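Local coordinates for putative uncharacterized protein (Bacillus anthracis, PDB 3LNO) that is of unknown function but belongs to the DUF59 family and probably takes part in iron-sulfur cluster assembly, at residues A[95-98]-A[99-102]. Numbering follows the deposited sequence.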
loop_
_atom_site.group_PDB
_atom_site.type_symbol
_atom_site.label_atom_id
_atom_site.label_comp_id
_atom_site.label_asym_id
_atom_site.label_seq_id
_atom_site.Cartn_x
_atom_site.Cartn_y
_atom_site.Cartn_z
ATOM N N ARG A 95 13.869 0.686 3.167
ATOM C CA ARG A 95 12.618 -0.088 3.155
ATOM C C ARG A 95 12.212 -0.615 1.760
ATOM O O ARG A 95 11.286 -1.420 1.605
ATOM C CB ARG A 95 11.467 0.755 3.716
ATOM C CG ARG A 95 11.587 0.999 5.193
ATOM C CD ARG A 95 10.383 1.770 5.708
ATOM N NE ARG A 95 10.553 2.049 7.118
ATOM C CZ ARG A 95 10.140 1.244 8.090
ATOM N NH1 ARG A 95 9.517 0.105 7.804
ATOM N NH2 ARG A 95 10.356 1.581 9.348
HETATM N N MSE A 96 12.915 -0.183 0.738
HETATM C CA MSE A 96 12.577 -0.668 -0.604
HETATM C C MSE A 96 12.876 -2.163 -0.804
HETATM O O MSE A 96 13.825 -2.683 -0.224
HETATM C CB MSE A 96 13.357 0.164 -1.591
HETATM C CG MSE A 96 12.819 1.576 -1.584
HETATM SE SE MSE A 96 13.608 2.649 -3.002
HETATM C CE MSE A 96 15.317 1.816 -3.328
ATOM N N SER A 97 12.084 -2.843 -1.631
ATOM C CA SER A 97 12.379 -4.246 -1.974
ATOM C C SER A 97 13.669 -4.413 -2.792
ATOM O O SER A 97 14.193 -3.444 -3.329
ATOM C CB SER A 97 11.214 -4.837 -2.795
ATOM O OG SER A 97 11.151 -4.217 -4.081
ATOM N N ARG A 98 14.128 -5.663 -2.941
ATOM C CA ARG A 98 15.292 -5.977 -3.778
ATOM C C ARG A 98 15.086 -5.428 -5.192
ATOM O O ARG A 98 15.974 -4.798 -5.743
ATOM C CB ARG A 98 15.520 -7.506 -3.794
ATOM C CG ARG A 98 16.590 -8.078 -4.812
ATOM C CD ARG A 98 16.543 -9.615 -4.847
ATOM N NE ARG A 98 15.196 -10.106 -5.193
ATOM C CZ ARG A 98 14.771 -10.314 -6.447
ATOM N NH1 ARG A 98 13.528 -10.715 -6.659
ATOM N NH2 ARG A 98 15.584 -10.108 -7.494
HETATM N N MSE A 99 13.912 -5.643 -5.784
HETATM C CA MSE A 99 13.688 -5.160 -7.165
HETATM C C MSE A 99 13.654 -3.633 -7.273
HETATM O O MSE A 99 14.123 -3.063 -8.266
HETATM C CB MSE A 99 12.428 -5.776 -7.813
HETATM C CG MSE A 99 12.640 -7.230 -8.271
HETATM SE SE MSE A 99 14.107 -7.361 -9.591
HETATM C CE MSE A 99 13.368 -6.102 -10.927
ATOM N N ALA A 100 13.092 -2.971 -6.262
ATOM C CA ALA A 100 13.083 -1.519 -6.251
ATOM C C ALA A 100 14.510 -0.992 -6.191
ATOM O O ALA A 100 14.876 -0.063 -6.935
ATOM C CB ALA A 100 12.204 -0.970 -5.086
ATOM N N LYS A 101 15.338 -1.574 -5.319
ATOM C CA LYS A 101 16.715 -1.109 -5.187
ATOM C C LYS A 101 17.463 -1.352 -6.472
ATOM O O LYS A 101 18.294 -0.560 -6.877
ATOM C CB LYS A 101 17.446 -1.815 -4.025
ATOM C CG LYS A 101 16.931 -1.346 -2.639
ATOM C CD LYS A 101 17.406 -2.237 -1.474
ATOM C CE LYS A 101 17.047 -1.564 -0.123
ATOM N NZ LYS A 101 17.206 -2.463 1.072
ATOM N N ILE A 102 17.186 -2.466 -7.124
ATOM C CA ILE A 102 17.922 -2.717 -8.362
ATOM C C ILE A 102 17.444 -1.723 -9.409
ATOM O O ILE A 102 18.254 -1.116 -10.121
ATOM C CB ILE A 102 17.703 -4.177 -8.867
ATOM C CG1 ILE A 102 18.570 -5.146 -8.053
ATOM C CG2 ILE A 102 17.973 -4.291 -10.393
ATOM C CD1 ILE A 102 18.068 -6.580 -8.140
HETATM O O HOH W 1 15.529 -4.747 0.460
#
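Ser97 OG accepts a hydrogen bond from Ala100 N at 3.2 Å. The bond is fairly straight, with an N-H...O angle of 160°. The Ser97 hydroxyl lies between its own backbone N and carbonyl carbon (chi1 68°), which turns it back toward the amides of the first turn. The methyl of Ala100 packs beside it, with CB 3.6 Å from Ser97 OG. Ser97 O takes the next amide, Lys101 N, at 3.0 Å. Ile102 N then donates to Arg98 O.

Ser97 is thus the N-cap of helix 98-106, the C-terminal helix, which follows the loop after strand 81-85. As in other N-caps, the hydroxyl serves an amide of the first turn, where the usual i-4 carbonyl would come from before the helix.

Met96, a selenomethionine, precedes the cap and leans on the helix. Its CB meets Ala100 CB at 3.9 Å. Its side chain crosses that of Lys101, and its terminal CE lies 3.6 Å from Lys101 CG. Lys101 is extended beyond CG and runs back past the cap. A water bridges its NZ to Met96 O, accepting from the ammonium and donating to the carbonyl. NZ also bonds Glu94 O, so the lysine ties the first turn to the incoming loop.

Arg98 and selenomethionine Met99, both exposed, lie side by side and point the same way. Met99 CG sits over one face of the guanidinium, 3.9 Å from Arg98 NH1. The Arg98 chain bends at chi3 (57°), bringing the group round to Met99. Ile102 CD1 touches Arg98 CG.

Further out, Asn31 bonds Ser97 through both its ND2, to OG, and the backbone, while Trp91 packs against Met96.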